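Local coordinates for 2-aminomuconic 6-semialdehyde dehydrogenase (Pseudomonas sp., PDB 7BZV) that oxidises 2-aminomuconic 6-semialdehyde with NAD+ in the meta-cleavage pathway of 2-aminophenol catabolism, working as a tetramer whose assembly is required for cofactor binding, at the interface of chains A and B and the interface of chains A and C. Coordinates in Å, arbitrary orientation; residue numbers count along the deposited sequence, not the author numbering. Chains: chain A/B/C, 2-aminomuconic 6-semialdehyde dehydrogenase.

Contact 1: the interface of chains A and B. Residues chain A 240, 243-244, 247-248, 250; chain B 240, 463.
B:Met240 reaches over to chain A and lays its thioether along A:Ala243 and A:Ala244 at the end of helix 233-244. The protein belongs to the aldehyde dehydrogenase family, and in this contact the same helix of each subunit meets its partner. The packed part centres on B:Met240, which loses 79 Å² of surface to chain A. Its CG lies opposite the backbone N (chi1 -168°) and the chain stays extended beyond it, a shape that sends the sulfur and methyl beyond the helix surface. Along this rod the contacts follow one another: B:Met240 CB faces the methyl of A:Ala244 (CB to CB, 3.7 Å), B:Met240 SD lies over CA of the same alanine, also at 3.7 Å, and B:Met240 CE ends 3.9 Å from A:Ala243 CB. Small residues at these two positions let the thioether come close to the helix backbone. The terminal methyl CE of B:Met240 also comes within 3.4 Å of the backbone carbonyl oxygen O of A:Lys248, in the loop that leads to strand 250-253. A:Met240 takes the same extended form and crosses its counterpart obliquely, its CE 4.0 Å from B:Met240 CG.

The packing is looser toward A:Val250, which offers CG1 to the methyl CE of B:Met240 at a longer 4.3 Å. The aliphatic chain of A:Lys248 runs away from chain B, leaving its carbonyl to make the approach while the side-chain amine NZ lies away from the chain B residues. Separate from the methionine packing is a small patch where B:Ile463, in the short strand 462-463, sets CD1 3.9 Å from A:Val247 CB; both isoleucine and valine bury little here. The still shorter approach of B:Ile463 CG1 to the carbonyl oxygen of A:Val247 is doubtful as modelled. A:Val247 has positive phi (34°), an uncommon backbone conformation for a beta-branched residue, and it turns the chain between the helix and strand 250-253.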
# COMPACT_ATOMS: atom_id res chain seq x y z
N MET A 240 -5.50 11.50 -29.63
CA MET A 240 -4.16 10.98 -29.35
C MET A 240 -3.15 11.50 -30.37
O MET A 240 -1.99 11.77 -30.03
CB MET A 240 -4.17 9.45 -29.35
CG MET A 240 -2.87 8.80 -28.82
SD MET A 240 -3.10 7.04 -28.42
CE MET A 240 -1.47 6.57 -27.86
N ALA A 243 -2.38 14.96 -29.34
CA ALA A 243 -1.54 14.95 -28.15
C ALA A 243 -0.10 14.55 -28.47
O ALA A 243 0.81 14.88 -27.70
CB ALA A 243 -2.11 14.00 -27.10
N ALA A 244 0.13 13.85 -29.58
CA ALA A 244 1.47 13.38 -29.88
C ALA A 244 2.46 14.53 -30.11
O ALA A 244 3.65 14.35 -29.84
CB ALA A 244 1.45 12.47 -31.11
N VAL A 247 3.86 15.15 -26.77
CA VAL A 247 3.74 13.93 -25.99
C VAL A 247 2.96 14.12 -24.68
O VAL A 247 3.42 13.71 -23.61
CB VAL A 247 5.12 13.30 -25.73
CG1 VAL A 247 5.56 12.50 -26.96
CG2 VAL A 247 6.18 14.35 -25.38
N LYS A 248 1.78 14.71 -24.79
CA LYS A 248 0.86 14.93 -23.68
C LYS A 248 0.29 13.63 -23.14
O LYS A 248 -0.14 12.77 -23.91
CB LYS A 248 -0.29 15.85 -24.11
CG LYS A 248 0.16 17.15 -24.78
CD LYS A 248 1.12 17.93 -23.92
CE LYS A 248 1.33 19.34 -24.50
NZ LYS A 248 2.01 20.22 -23.55
N VAL A 250 -2.46 11.11 -21.92
CA VAL A 250 -3.88 10.95 -22.26
C VAL A 250 -4.47 9.84 -21.41
O VAL A 250 -3.81 8.83 -21.13
CB VAL A 250 -4.10 10.63 -23.76
CG1 VAL A 250 -3.71 11.83 -24.64
CG2 VAL A 250 -3.34 9.33 -24.15
N MET B 240 3.74 7.80 -31.10
CA MET B 240 2.42 8.00 -30.49
C MET B 240 1.34 8.16 -31.55
O MET B 240 0.22 7.67 -31.38
CB MET B 240 2.45 9.21 -29.57
CG MET B 240 1.22 9.36 -28.65
SD MET B 240 1.54 10.66 -27.42
CE MET B 240 -0.06 10.75 -26.60
N ILE B 463 6.07 10.24 -21.04
CA ILE B 463 4.68 9.97 -20.71
C ILE B 463 4.73 8.76 -19.79
O ILE B 463 5.32 7.72 -20.15
CB ILE B 463 3.80 9.66 -21.94
CG1 ILE B 463 3.65 10.88 -22.86
CG2 ILE B 463 2.43 9.18 -21.48
CD1 ILE B 463 2.76 10.60 -24.09

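Contact 2: the interface of chains A and C. Residues chain A 134, 485-487; chain C 427, 430-431.
A:Ile485 meets C:His430 and C:Arg431 where the last strand of chain A, 476-485, runs up to helix 426-435 of chain C, part of a subunit contact in this tetrameric aldehyde dehydrogenase. The two methyl ends of the isoleucine divide the work. A:Ile485 CD1 sits 3.8 Å from C:His430 CB and also touches the imidazole at CD2, the two side chains crossing at about a right angle, while CG2 turns toward the arginine. Behind it, CB of A:Ile485 rests against one face of the A:Tyr134 ring, toward its rim, which backs the isoleucine from within chain A.

C:Arg431 can be traced outward. C:Arg431 CB leaves the helix 4.6 Å from A:Ile485 CG2. CG of C:Arg431 then closes on A:Ile485 CG2 at 3.8 Å, the two side chains set at a slant. C:Arg431 CD passes the backbone oxygen O of A:Asp486 at 3.4 Å. A bend at chi3 (-38°) folds the end of the chain back alongside this oxygen, with NE and CZ skirting it before NH1 makes the bond. The carbonyl thus meets the guanidinium at its edge, and the group's own-chain C:Ser427 O lies over one face.

The A:Asp486 carboxylate takes a different route: A:Asp486 OD2 is 6.9 Å from C:Arg431 NH1, too far for a salt bridge, and is linked instead through water 1 to C:Ser427 OG, which stands 2.7 Å from that water. A weak hydrogen bond from A:Asp486 N also falls on this hydroxyl. C:Arg431 NH1 donates to A:Asp486 O at 2.7 Å; the acceptor O lies close to the guanidinium plane, whereas NH1 sits 35° out of the carbonyl plane.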
# COMPACT_ATOMS: atom_id res chain seq x y z
N TYR A 134 23.19 5.94 2.63
CA TYR A 134 21.92 5.49 2.10
C TYR A 134 21.24 6.65 1.36
O TYR A 134 21.70 7.79 1.41
CB TYR A 134 21.01 4.91 3.20
CG TYR A 134 20.60 5.88 4.30
CD1 TYR A 134 21.45 6.15 5.37
CD2 TYR A 134 19.37 6.52 4.28
CE1 TYR A 134 21.09 7.01 6.37
CE2 TYR A 134 19.00 7.40 5.28
CZ TYR A 134 19.86 7.64 6.33
OH TYR A 134 19.54 8.51 7.38
N ILE A 485 22.18 10.43 1.86
CA ILE A 485 22.53 10.76 3.23
C ILE A 485 23.91 10.16 3.48
O ILE A 485 24.06 8.93 3.51
CB ILE A 485 21.50 10.22 4.23
CG1 ILE A 485 20.11 10.79 3.95
CG2 ILE A 485 21.93 10.56 5.68
CD1 ILE A 485 20.05 12.32 3.86
N ASP A 486 24.90 11.04 3.56
CA ASP A 486 26.30 10.68 3.76
C ASP A 486 26.55 10.33 5.22
O ASP A 486 25.92 10.89 6.13
CB ASP A 486 27.17 11.86 3.31
CG ASP A 486 27.22 11.99 1.78
OD1 ASP A 486 27.77 11.04 1.18
OD2 ASP A 486 26.74 13.01 1.19
N LYS A 487 27.43 9.36 5.45
CA LYS A 487 28.00 9.15 6.78
C LYS A 487 28.68 10.43 7.25
O LYS A 487 29.12 11.25 6.44
CB LYS A 487 29.01 7.99 6.76
CG LYS A 487 30.30 8.30 5.99
CD LYS A 487 31.03 7.02 5.54
CE LYS A 487 32.49 7.01 5.99
NZ LYS A 487 33.31 5.95 5.34
N SER C 427 22.39 16.12 6.01
CA SER C 427 22.71 14.73 6.28
C SER C 427 22.62 14.42 7.77
O SER C 427 22.18 13.34 8.18
CB SER C 427 24.11 14.41 5.76
OG SER C 427 24.02 14.15 4.37
N HIS C 430 18.90 13.79 9.09
CA HIS C 430 18.36 12.47 8.77
C HIS C 430 19.12 11.38 9.51
O HIS C 430 18.51 10.48 10.09
CB HIS C 430 18.38 12.26 7.26
CG HIS C 430 17.37 13.09 6.53
ND1 HIS C 430 16.03 12.78 6.50
CD2 HIS C 430 17.49 14.27 5.89
CE1 HIS C 430 15.38 13.71 5.83
NE2 HIS C 430 16.24 14.62 5.43
N ARG C 431 20.45 11.48 9.56
CA ARG C 431 21.25 10.47 10.27
C ARG C 431 20.88 10.37 11.74
O ARG C 431 20.69 9.27 12.27
CB ARG C 431 22.74 10.83 10.21
CG ARG C 431 23.53 10.29 9.12
CD ARG C 431 25.05 10.46 9.41
NE ARG C 431 25.48 11.71 10.06
CZ ARG C 431 26.00 12.76 9.41
NH1 ARG C 431 26.12 12.74 8.09
NH2 ARG C 431 26.40 13.82 10.09
O HOH W 1 24.00 14.50 1.65

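Contact 1 and contact 2 lie about 39 Å apart between their C-alpha centres and share no residue: the first joins helix 233-244 of both chains, with the following loop and strand 250-253 of chain A and strand 462-463 of chain B; the second brings the end of strand 476-485 and the residues after it in chain A to helix 426-435 of chain C. The residues described at contact 1 meet through apolar side chains, those at contact 2 also through polar links. Each interface is two-fold symmetric, so every contact has a twin, consistent with the tetramer needed for NAD+ binding.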